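Local coordinates for envelopment polyprotein (PDB 7A56) that probably drives fusion of the viral envelope with the host membrane during cell entry, as a class II fusion glycoprotein captured here in its postfusion form, at residues A[118-123]-A[183-188]; A[150-155]-A[177-182]; A[163-168]-A[287-292]; A[189-194]-A[238-243]. One frame throughout, in Å; residues are numbered along the deposited sequence.

Contact 1. Residues A[118-123]-A[183-188]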
# COMPACT_ATOMS: atom_id res chain seq x y z
N LEU A 118 -5.68 -20.78 -4.20
CA LEU A 118 -6.97 -20.50 -4.84
C LEU A 118 -7.28 -21.40 -6.04
O LEU A 118 -8.33 -22.04 -6.04
CB LEU A 118 -7.06 -19.04 -5.31
CG LEU A 118 -6.92 -17.98 -4.21
CD1 LEU A 118 -7.14 -16.63 -4.91
CD2 LEU A 118 -7.88 -18.23 -3.07
N TYR A 119 -6.40 -21.47 -7.05
CA TYR A 119 -6.75 -22.24 -8.24
C TYR A 119 -5.52 -22.34 -9.13
O TYR A 119 -4.55 -21.60 -8.97
CB TYR A 119 -7.92 -21.59 -9.00
CG TYR A 119 -7.61 -20.15 -9.44
CD1 TYR A 119 -6.81 -19.91 -10.56
CD2 TYR A 119 -8.17 -19.05 -8.76
CE1 TYR A 119 -6.56 -18.66 -11.01
CE2 TYR A 119 -7.90 -17.76 -9.16
CZ TYR A 119 -7.09 -17.57 -10.28
OH TYR A 119 -6.78 -16.30 -10.70
N GLU A 120 -5.58 -23.23 -10.12
CA GLU A 120 -4.63 -23.28 -11.22
C GLU A 120 -5.28 -22.68 -12.45
O GLU A 120 -6.50 -22.76 -12.62
CB GLU A 120 -4.22 -24.71 -11.55
CG GLU A 120 -3.24 -25.33 -10.65
CD GLU A 120 -2.96 -26.78 -11.04
OE1 GLU A 120 -3.93 -27.59 -11.09
OE2 GLU A 120 -1.78 -27.10 -11.31
N THR A 121 -4.46 -22.10 -13.34
CA THR A 121 -4.94 -21.64 -14.64
C THR A 121 -3.85 -21.93 -15.67
O THR A 121 -2.71 -22.30 -15.33
CB THR A 121 -5.37 -20.13 -14.63
OG1 THR A 121 -6.13 -19.81 -15.81
CG2 THR A 121 -4.15 -19.12 -14.55
N GLY A 122 -4.23 -21.79 -16.94
CA GLY A 122 -3.39 -22.00 -18.09
C GLY A 122 -4.27 -21.93 -19.33
O GLY A 122 -5.45 -21.59 -19.23
N PRO A 123 -3.74 -22.21 -20.50
CA PRO A 123 -4.53 -22.00 -21.73
C PRO A 123 -5.56 -23.09 -21.94
O PRO A 123 -5.40 -24.23 -21.48
CB PRO A 123 -3.47 -22.06 -22.83
CG PRO A 123 -2.43 -23.08 -22.22
CD PRO A 123 -2.38 -22.72 -20.78
N ILE A 183 -8.09 -27.03 -19.64
CA ILE A 183 -6.89 -26.21 -19.66
C ILE A 183 -5.66 -27.08 -19.38
O ILE A 183 -5.73 -28.15 -18.78
CB ILE A 183 -6.93 -25.05 -18.61
CG1 ILE A 183 -6.94 -25.64 -17.19
CG2 ILE A 183 -8.11 -24.10 -18.89
CD1 ILE A 183 -6.54 -24.65 -16.06
N ARG A 184 -4.51 -26.56 -19.78
CA ARG A 184 -3.25 -27.13 -19.38
C ARG A 184 -2.75 -26.26 -18.21
O ARG A 184 -2.47 -25.08 -18.42
CB ARG A 184 -2.25 -27.14 -20.53
CG ARG A 184 -0.87 -27.69 -20.13
CD ARG A 184 0.11 -27.58 -21.28
NE ARG A 184 0.61 -26.21 -21.56
CZ ARG A 184 0.38 -25.54 -22.69
NH1 ARG A 184 0.92 -24.34 -22.88
NH2 ARG A 184 -0.37 -26.07 -23.66
N PRO A 185 -2.69 -26.78 -17.00
CA PRO A 185 -2.29 -25.94 -15.85
C PRO A 185 -0.87 -25.43 -16.02
O PRO A 185 0.04 -26.21 -16.34
CB PRO A 185 -2.40 -26.90 -14.64
CG PRO A 185 -3.16 -28.07 -15.11
CD PRO A 185 -3.02 -28.17 -16.62
N GLU A 186 -0.67 -24.13 -15.75
CA GLU A 186 0.64 -23.47 -15.87
C GLU A 186 0.99 -22.60 -14.66
O GLU A 186 2.16 -22.56 -14.26
CB GLU A 186 0.70 -22.64 -17.16
CG GLU A 186 0.64 -23.53 -18.46
CD GLU A 186 2.00 -24.10 -18.80
OE1 GLU A 186 2.11 -24.90 -19.77
OE2 GLU A 186 2.99 -23.71 -18.09
N TYR A 187 0.01 -21.95 -14.03
CA TYR A 187 0.27 -21.11 -12.85
C TYR A 187 -0.68 -21.51 -11.73
O TYR A 187 -1.83 -21.89 -11.99
CB TYR A 187 0.07 -19.60 -13.14
CG TYR A 187 0.98 -18.96 -14.17
CD1 TYR A 187 0.76 -19.15 -15.55
CD2 TYR A 187 2.03 -18.10 -13.77
CE1 TYR A 187 1.57 -18.53 -16.49
CE2 TYR A 187 2.85 -17.48 -14.71
CZ TYR A 187 2.61 -17.69 -16.07
OH TYR A 187 3.40 -17.06 -17.02
N LYS A 188 -0.19 -21.42 -10.48
CA LYS A 188 -1.00 -21.61 -9.27
C LYS A 188 -1.17 -20.26 -8.60
O LYS A 188 -0.20 -19.55 -8.38
CB LYS A 188 -0.35 -22.58 -8.27
CG LYS A 188 0.09 -23.91 -8.90
CD LYS A 188 0.47 -24.94 -7.82
CE LYS A 188 0.35 -26.39 -8.36
NZ LYS A 188 1.17 -26.60 -9.58
O HOH W 1 0.43 -25.56 -11.94
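Thr-121 and Tyr-187 form a hydrogen-bonded antiparallel pair, with Thr-121 N donating to Tyr-187 O at 3.0 Å, while Thr-121 O accepts from two successive donors, Glu-186 N and Tyr-187 N, which reach it from opposite faces of the carbonyl plane. Farther along, where the regular ladder has ended, Arg-184 N bonds to Pro-123 O and keeps the two segments together. Between these points runs Gly-122: lacking a side chain, it can bring CA within 3.2 Å of Arg-184 O, a place where a CB would collide. Ile-183 points toward segment 118-123 and sets CD1 3.7 Å from Thr-121 CA. On the neighbouring pair, Glu-120 and Lys-188 lie side by side and point the same way, long enough for their charges to meet at the solvent side. Their salt bridge is loose, 3.5 Å from OE2 to NZ, and a water supplements it by donating to OE2 and accepting from NZ. The same carboxylate oxygen rests on Pro-185 CB at 3.4 Å. Arg-184 is bent at chi3 (74°), and its NE meets Glu-186 OE1 in the guanidinium plane at 2.7 Å; Glu-186 OE1 accepts through its anti lone pair. Pro-123 CG lies over one face of that guanidinium, toward its rim. Thr-121 OG1 is taken up by Val-267 O. With Glu-186 and Tyr-187 both opposite Thr-121, the arrangement is a classic beta bulge, here at the start of strand 187-192 in an antiparallel sheet.

Contact 2. Residues A[150-155]-A[177-182]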
# COMPACT_ATOMS: atom_id res chain seq x y z
N VAL A 150 -21.34 -24.00 -18.90
CA VAL A 150 -22.16 -22.91 -19.44
C VAL A 150 -23.04 -23.54 -20.53
O VAL A 150 -22.73 -24.60 -21.08
CB VAL A 150 -21.37 -21.69 -19.98
CG1 VAL A 150 -20.60 -20.97 -18.80
CG2 VAL A 150 -20.34 -22.11 -21.01
N THR A 151 -24.19 -22.92 -20.79
CA THR A 151 -25.14 -23.53 -21.75
C THR A 151 -25.18 -22.80 -23.08
O THR A 151 -24.73 -21.66 -23.23
CB THR A 151 -26.55 -23.56 -21.16
OG1 THR A 151 -26.90 -22.23 -20.79
CG2 THR A 151 -26.60 -24.43 -19.89
N PHE A 152 -25.76 -23.48 -24.08
CA PHE A 152 -26.00 -22.83 -25.35
C PHE A 152 -27.23 -23.48 -25.97
O PHE A 152 -27.55 -24.63 -25.67
CB PHE A 152 -24.82 -22.98 -26.34
CG PHE A 152 -24.26 -24.39 -26.43
CD1 PHE A 152 -24.83 -25.33 -27.30
CD2 PHE A 152 -23.12 -24.74 -25.69
CE1 PHE A 152 -24.34 -26.61 -27.39
CE2 PHE A 152 -22.59 -26.04 -25.78
CZ PHE A 152 -23.23 -26.98 -26.64
N SER A 153 -27.93 -22.72 -26.81
CA SER A 153 -29.13 -23.31 -27.45
C SER A 153 -29.53 -22.46 -28.66
O SER A 153 -29.21 -21.27 -28.74
CB SER A 153 -30.32 -23.42 -26.48
OG SER A 153 -30.70 -22.12 -26.01
N LYS A 154 -30.29 -23.09 -29.56
CA LYS A 154 -30.94 -22.38 -30.65
C LYS A 154 -32.34 -22.94 -30.85
O LYS A 154 -32.51 -24.17 -30.97
CB LYS A 154 -30.15 -22.50 -31.96
CG LYS A 154 -28.99 -21.47 -32.08
CD LYS A 154 -28.22 -21.55 -33.39
CE LYS A 154 -27.06 -20.52 -33.42
NZ LYS A 154 -27.55 -19.13 -33.66
N GLU A 155 -33.33 -22.04 -30.81
CA GLU A 155 -34.72 -22.35 -31.13
C GLU A 155 -34.85 -22.54 -32.64
O GLU A 155 -33.95 -22.16 -33.41
CB GLU A 155 -35.66 -21.20 -30.73
CG GLU A 155 -35.61 -20.72 -29.29
CD GLU A 155 -36.27 -21.64 -28.30
OE1 GLU A 155 -36.97 -22.58 -28.72
OE2 GLU A 155 -36.14 -21.38 -27.06
N GLY A 177 -27.10 -27.48 -25.54
CA GLY A 177 -26.14 -28.27 -24.80
C GLY A 177 -25.44 -27.43 -23.75
O GLY A 177 -25.92 -26.36 -23.35
N SER A 178 -24.30 -27.96 -23.30
CA SER A 178 -23.48 -27.29 -22.28
C SER A 178 -22.01 -27.63 -22.52
O SER A 178 -21.68 -28.60 -23.21
CB SER A 178 -23.91 -27.69 -20.87
OG SER A 178 -24.01 -29.10 -20.77
N CYS A 179 -21.12 -26.87 -21.87
CA CYS A 179 -19.71 -27.12 -22.12
C CYS A 179 -18.88 -26.55 -20.97
O CYS A 179 -19.34 -25.69 -20.23
CB CYS A 179 -19.27 -26.50 -23.46
SG CYS A 179 -19.48 -24.71 -23.63
N GLN A 180 -17.63 -27.02 -20.88
CA GLN A 180 -16.65 -26.48 -19.92
C GLN A 180 -15.27 -26.62 -20.56
O GLN A 180 -15.01 -27.65 -21.21
CB GLN A 180 -16.77 -27.25 -18.61
CG GLN A 180 -16.01 -26.69 -17.40
CD GLN A 180 -16.32 -27.56 -16.21
OE1 GLN A 180 -15.97 -28.73 -16.20
NE2 GLN A 180 -17.03 -27.00 -15.22
N ASP A 181 -14.44 -25.57 -20.46
CA ASP A 181 -13.07 -25.65 -20.99
C ASP A 181 -12.26 -26.76 -20.33
O ASP A 181 -12.50 -27.16 -19.18
CB ASP A 181 -12.30 -24.36 -20.75
CG ASP A 181 -12.69 -23.24 -21.70
OD1 ASP A 181 -13.76 -23.35 -22.38
OD2 ASP A 181 -11.94 -22.21 -21.72
N ILE A 182 -11.27 -27.26 -21.09
CA ILE A 182 -10.14 -28.02 -20.57
C ILE A 182 -8.89 -27.16 -20.74
O ILE A 182 -8.65 -26.61 -21.84
CB ILE A 182 -9.95 -29.35 -21.32
CG1 ILE A 182 -11.21 -30.19 -21.28
CG2 ILE A 182 -8.70 -30.10 -20.74
CD1 ILE A 182 -11.27 -31.20 -22.48
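Four backbone hydrogen bonds join Val-150 to Cys-179 and Phe-152 to Gly-177, each pair exchanging one in both directions. Those of Val-150 and Cys-179 lie in the carbonyl planes, with Val-150 N 2.9 Å from Cys-179 O. By contrast Phe-152 N, 3.0 Å from Gly-177 O, stands 43° above the plane of that carbonyl. Between the two hydrogen-bonded pairs sits the non-hydrogen-bonded pair Thr-151/Ser-178, whose CA atoms come within 4.1 Å and whose small side chains share one side of the sheet. Strands 150-158 and 172-183 are thus neighbours in an antiparallel sheet, and on its other side appears a cross-strand aromatic-glycine pair. Phe-152 has CG between its backbone N and carbonyl carbon (chi1 46°), from where the ring folds back over Gly-177. Carbon C of the glycine lies above the ring centre, 3.6 Å from the plane, and its CA makes a CH-pi contact with the same face. Gly-177 has no CB, and a CB there would lie within clashing distance of Phe-152 CZ, which is why the ring can sit this close. Cys-179 SG approaches the ring edge, 4.0 Å from CE2, and also touches Val-150 CG2 at 3.8 Å, which gives the sulfur an apolar setting. That sulfur is tied to Cys-299 by a disulfide, and Leu-296 of strand 293-296 packs against both Cys-179 and Phe-152. Thr-151 OG1 makes a weak hydrogen bond to Lys-281 of a neighbouring subunit.

Contact 3. Residues A[163-168]-A[287-292]; sequences EEWGCL and HAFNRK
Glu-164 sets OE1 over one face of the Arg-291 guanidinium, 3.5 Å above the plane and offset toward its rim, and the carboxylate and guanidinium planes are 83° apart. No N-H points at the oxygen, although NH2 is only 3.6 Å from OE1, so the attraction rests on charge alone. Arg-291 starts out away from the other loop; its long chain is extended as far as NE, and chi4 (69°) then turns CZ, so that the guanidinium end reaches Glu-164. Trp-165 and Phe-289 are the aromatic counterpart. CG of Trp-165 is anti to the backbone N (chi1 -166°), and the indole offers its edge to Phe-289 O, which lies in the ring plane 3.8 Å from CD1. The two side chains cross obliquely and touch lightly, Trp-165 CD1 to Phe-289 CD2 at 4.1 Å, and both rings are exposed. Behind them, Glu-163 N makes a weak hydrogen bond to His-287 O, and a water accepts from Glu-164 N (2.9 Å) and Lys-292 NZ (3.0 Å). Lys-292 NZ is further held by a salt bridge to Glu-133 and by Cys-162 O, a suitable set of acceptors for a buried ammonium. Glu-164 to Cys-167 form a type II beta turn, with Gly-166 at the positive-phi position and Cys-167 fastened to Cys-135. Exposed aromatics on loops so far from the centre of the chain are consistent with the membrane-inserting tip of a class II fusion protein. One loop links strands 150-158 and 172-183, the other strands 281-285 and 293-296, and Glu-133 of strand 98-134 touches Glu-164 of one loop and Arg-291 and Lys-292 of the other.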
# COMPACT_ATOMS: atom_id res chain seq x y z
N GLU A 163 -33.43 -31.75 -40.79
CA GLU A 163 -34.29 -32.55 -39.94
C GLU A 163 -33.53 -33.76 -39.44
O GLU A 163 -32.86 -34.44 -40.22
CB GLU A 163 -35.54 -33.11 -40.73
CG GLU A 163 -36.43 -32.10 -41.43
CD GLU A 163 -37.33 -31.32 -40.48
OE1 GLU A 163 -37.10 -31.39 -39.27
OE2 GLU A 163 -38.29 -30.65 -40.95
N GLU A 164 -33.75 -34.12 -38.18
CA GLU A 164 -33.36 -35.47 -37.80
C GLU A 164 -34.29 -36.48 -38.46
O GLU A 164 -35.33 -36.13 -39.01
CB GLU A 164 -33.38 -35.64 -36.29
CG GLU A 164 -34.77 -35.64 -35.63
CD GLU A 164 -34.63 -35.95 -34.12
OE1 GLU A 164 -34.00 -36.97 -33.78
OE2 GLU A 164 -35.10 -35.16 -33.29
N TRP A 165 -33.89 -37.75 -38.42
CA TRP A 165 -34.65 -38.80 -39.10
C TRP A 165 -36.08 -38.83 -38.58
O TRP A 165 -36.31 -38.89 -37.36
CB TRP A 165 -33.93 -40.15 -38.90
CG TRP A 165 -34.42 -41.29 -39.84
CD1 TRP A 165 -33.85 -41.70 -41.04
CD2 TRP A 165 -35.53 -42.15 -39.61
NE1 TRP A 165 -34.56 -42.76 -41.56
CE2 TRP A 165 -35.60 -43.05 -40.71
CE3 TRP A 165 -36.48 -42.24 -38.60
CZ2 TRP A 165 -36.58 -44.02 -40.81
CZ3 TRP A 165 -37.45 -43.21 -38.70
CH2 TRP A 165 -37.50 -44.08 -39.80
N GLY A 166 -37.05 -38.68 -39.48
CA GLY A 166 -38.47 -38.76 -39.13
C GLY A 166 -39.11 -37.48 -38.64
O GLY A 166 -40.31 -37.49 -38.30
N CYS A 167 -38.37 -36.37 -38.60
CA CYS A 167 -38.93 -35.09 -38.20
C CYS A 167 -39.40 -34.30 -39.41
O CYS A 167 -38.68 -34.18 -40.40
CB CYS A 167 -37.87 -34.30 -37.40
SG CYS A 167 -38.46 -32.76 -36.66
N LEU A 168 -40.60 -33.73 -39.34
CA LEU A 168 -41.09 -32.87 -40.41
C LEU A 168 -41.45 -31.47 -39.93
O LEU A 168 -42.16 -30.74 -40.64
CB LEU A 168 -42.33 -33.52 -41.07
CG LEU A 168 -42.13 -34.94 -41.56
CD1 LEU A 168 -43.47 -35.59 -41.83
CD2 LEU A 168 -41.35 -34.85 -42.85
N HIS A 287 -28.42 -31.70 -41.76
CA HIS A 287 -28.54 -32.83 -42.66
C HIS A 287 -30.02 -33.04 -42.97
O HIS A 287 -30.90 -32.64 -42.19
CB HIS A 287 -27.92 -34.07 -42.05
CG HIS A 287 -26.48 -33.88 -41.68
ND1 HIS A 287 -25.47 -33.90 -42.62
CD2 HIS A 287 -25.88 -33.68 -40.48
CE1 HIS A 287 -24.31 -33.73 -42.00
NE2 HIS A 287 -24.53 -33.59 -40.71
N ALA A 288 -30.29 -33.61 -44.15
CA ALA A 288 -31.67 -33.80 -44.59
C ALA A 288 -32.44 -34.80 -43.72
O ALA A 288 -33.66 -34.66 -43.54
CB ALA A 288 -31.73 -34.26 -46.06
N PHE A 289 -31.79 -35.86 -43.24
CA PHE A 289 -32.50 -36.81 -42.35
C PHE A 289 -31.54 -37.43 -41.35
O PHE A 289 -31.51 -38.66 -41.16
CB PHE A 289 -33.26 -37.88 -43.13
CG PHE A 289 -32.47 -38.54 -44.23
CD1 PHE A 289 -32.43 -37.99 -45.51
CD2 PHE A 289 -31.78 -39.72 -44.00
CE1 PHE A 289 -31.68 -38.60 -46.52
CE2 PHE A 289 -31.04 -40.35 -45.01
CZ PHE A 289 -30.98 -39.78 -46.27
N ASN A 290 -30.81 -36.57 -40.65
CA ASN A 290 -29.90 -36.99 -39.60
C ASN A 290 -29.74 -35.84 -38.62
O ASN A 290 -29.99 -34.68 -38.96
CB ASN A 290 -28.56 -37.39 -40.17
CG ASN A 290 -28.01 -38.61 -39.47
OD1 ASN A 290 -27.53 -38.53 -38.33
ND2 ASN A 290 -28.10 -39.74 -40.12
N ARG A 291 -29.29 -36.18 -37.41
CA ARG A 291 -29.05 -35.17 -36.38
C ARG A 291 -28.08 -34.11 -36.89
O ARG A 291 -27.21 -34.41 -37.71
CB ARG A 291 -28.48 -35.84 -35.12
CG ARG A 291 -29.55 -36.46 -34.26
CD ARG A 291 -28.98 -37.39 -33.21
NE ARG A 291 -30.06 -37.94 -32.39
CZ ARG A 291 -30.98 -38.82 -32.82
NH1 ARG A 291 -30.97 -39.28 -34.07
NH2 ARG A 291 -31.92 -39.25 -31.98
N LYS A 292 -28.30 -32.86 -36.46
CA LYS A 292 -27.40 -31.75 -36.77
C LYS A 292 -26.03 -31.95 -36.12
O LYS A 292 -25.91 -32.59 -35.07
CB LYS A 292 -28.00 -30.41 -36.32
CG LYS A 292 -29.41 -30.18 -37.02
CD LYS A 292 -30.41 -29.48 -36.04
CE LYS A 292 -31.87 -29.64 -36.61
NZ LYS A 292 -32.15 -30.99 -37.11
O HOH W 2 -34.94 -31.95 -36.59

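Contact 4. Residues A[189-194]-A[238-243]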
# COMPACT_ATOMS: atom_id res chain seq x y z
N ILE A 189 -2.40 -19.94 -8.25
CA ILE A 189 -2.77 -18.64 -7.73
C ILE A 189 -3.14 -18.81 -6.27
O ILE A 189 -3.87 -19.77 -5.90
CB ILE A 189 -3.90 -17.98 -8.55
CG1 ILE A 189 -3.37 -17.38 -9.88
CG2 ILE A 189 -4.54 -16.83 -7.73
CD1 ILE A 189 -2.69 -18.31 -10.89
N TYR A 190 -2.55 -17.90 -5.42
CA TYR A 190 -2.71 -17.84 -3.97
C TYR A 190 -3.17 -16.46 -3.51
O TYR A 190 -2.87 -15.45 -4.14
CB TYR A 190 -1.40 -18.12 -3.25
CG TYR A 190 -0.83 -19.49 -3.57
CD1 TYR A 190 -0.06 -19.69 -4.70
CD2 TYR A 190 -1.00 -20.54 -2.69
CE1 TYR A 190 0.48 -20.95 -4.99
CE2 TYR A 190 -0.45 -21.78 -2.94
CZ TYR A 190 0.30 -21.97 -4.09
OH TYR A 190 0.88 -23.19 -4.33
N LYS A 191 -3.89 -16.44 -2.40
CA LYS A 191 -4.34 -15.21 -1.76
C LYS A 191 -3.69 -15.08 -0.37
O LYS A 191 -3.60 -16.07 0.37
CB LYS A 191 -5.85 -15.22 -1.62
CG LYS A 191 -6.43 -13.88 -1.22
CD LYS A 191 -7.95 -14.03 -1.10
CE LYS A 191 -8.61 -12.67 -0.94
NZ LYS A 191 -10.13 -12.73 -0.99
N LYS A 192 -3.36 -13.85 0.01
CA LYS A 192 -2.81 -13.58 1.37
C LYS A 192 -3.86 -13.96 2.42
O LYS A 192 -5.04 -13.62 2.29
CB LYS A 192 -2.44 -12.10 1.47
CG LYS A 192 -1.76 -11.68 2.82
CD LYS A 192 -0.97 -10.36 2.65
CE LYS A 192 -1.90 -9.22 2.36
NZ LYS A 192 -1.17 -8.04 1.79
N SER A 193 -3.44 -14.75 3.44
CA SER A 193 -4.35 -15.34 4.42
C SER A 193 -3.89 -15.07 5.86
O SER A 193 -4.20 -15.86 6.76
CB SER A 193 -4.51 -16.84 4.17
OG SER A 193 -3.26 -17.54 4.28
N SER A 194 -3.16 -13.97 6.08
CA SER A 194 -2.77 -13.49 7.40
C SER A 194 -2.45 -12.01 7.27
O SER A 194 -2.34 -11.47 6.16
CB SER A 194 -1.54 -14.24 7.95
OG SER A 194 -0.38 -13.85 7.23
N MET A 238 3.11 -6.36 1.11
CA MET A 238 3.05 -7.65 0.41
C MET A 238 1.74 -7.78 -0.38
O MET A 238 0.71 -7.28 0.03
CB MET A 238 3.16 -8.78 1.43
CG MET A 238 4.67 -8.76 2.13
SD MET A 238 4.81 -10.20 3.06
CE MET A 238 5.03 -11.57 1.85
N PRO A 239 1.81 -8.45 -1.53
CA PRO A 239 0.69 -8.45 -2.47
C PRO A 239 -0.49 -9.28 -1.97
O PRO A 239 -0.33 -10.27 -1.26
CB PRO A 239 1.28 -9.08 -3.74
CG PRO A 239 2.38 -9.94 -3.26
CD PRO A 239 3.01 -9.09 -2.11
N ASN A 240 -1.69 -8.90 -2.39
CA ASN A 240 -2.85 -9.65 -1.91
C ASN A 240 -3.02 -10.96 -2.67
O ASN A 240 -3.35 -11.99 -2.07
CB ASN A 240 -4.10 -8.79 -2.04
CG ASN A 240 -4.75 -8.58 -0.71
OD1 ASN A 240 -4.17 -7.92 0.19
ND2 ASN A 240 -5.91 -9.20 -0.53
N ILE A 241 -2.77 -10.95 -3.96
CA ILE A 241 -2.88 -12.15 -4.78
C ILE A 241 -1.58 -12.31 -5.54
O ILE A 241 -1.01 -11.34 -6.04
CB ILE A 241 -4.09 -12.08 -5.74
CG1 ILE A 241 -5.37 -12.19 -4.89
CG2 ILE A 241 -4.06 -13.24 -6.80
CD1 ILE A 241 -6.65 -12.01 -5.62
N ILE A 242 -1.12 -13.55 -5.67
CA ILE A 242 0.08 -13.84 -6.42
C ILE A 242 -0.17 -15.03 -7.35
O ILE A 242 -1.05 -15.85 -7.13
CB ILE A 242 1.26 -14.19 -5.48
CG1 ILE A 242 0.88 -15.40 -4.61
CG2 ILE A 242 1.65 -12.95 -4.68
CD1 ILE A 242 2.08 -16.01 -3.80
N ALA A 243 0.72 -15.16 -8.34
CA ALA A 243 0.71 -16.33 -9.19
C ALA A 243 2.11 -16.93 -9.13
O ALA A 243 3.09 -16.20 -9.06
CB ALA A 243 0.28 -15.99 -10.63
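Ile-189 packs its two branches on different partners, CG2 against Ile-241 CG2 at 3.7 Å and CD1 against Ala-243 CB at 3.8 Å. Chi1 (-78°) puts CG2 anti to the backbone N, on the side where it meets Ile-241; chi2 (60°) places CD1 by the alanine. Small Ala-243 suits the place directly across from Ile-189, and branched Ile-241 reaches diagonally. On the reverse side Tyr-190 CB rests on Ile-242 CG1, again at 3.8 Å, while Val-326 and Val-249 of adjoining strands pack on Ile-242. These residues belong to antiparallel neighbours, strands 187-192 and 241-245: Tyr-190 and Ile-242 exchange two backbone hydrogen bonds, flanked by the non-hydrogen-bonded pairs Ile-189/Ala-243 and Lys-191/Ile-241. Lys-191 CG passes Ile-241 CG1 at 4.2 Å, and the extended chain carries NZ on to a salt bridge with Asp-256. Beyond the last bridged pair, Lys-192 holds residues 238-240 through both its backbone N and its NZ: N donates to Asn-240 O at 2.8 Å, and the side chain, bent at chi3 (66°), carries on to the loop. There NZ donates to Met-238 O at 2.7 Å from above the carbonyl plane, with a second, weak bond to Asn-240 OD1.

How the contacts relate
Contacts 1 and 4 share strand 187-192, which pairs with strand 98-134 in the first and with strand 241-245 in the second; they touch through probable backbone hydrogen bonds, Leu-118 N to Ile-189 O and Ile-189 N to Tyr-119 O, and through Thr-121 packing on Ile-189. Contact 2 adjoins contact 1 in sequence, their centres about 22 Å apart. It is the most buried of the four, built on backbone bonds, a disulfide and a ring over glycine. Contact 1 has an exposed charged edge, Arg-184 and Lys-188; contact 4 is an apolar ladder ending in a lysine bound to a loop carbonyl. Contact 3, its centre about 61 Å from the chain's centre, joins loops through charge, water and exposed aromatics. Contacts 2 and 4 also touch a neighbouring subunit.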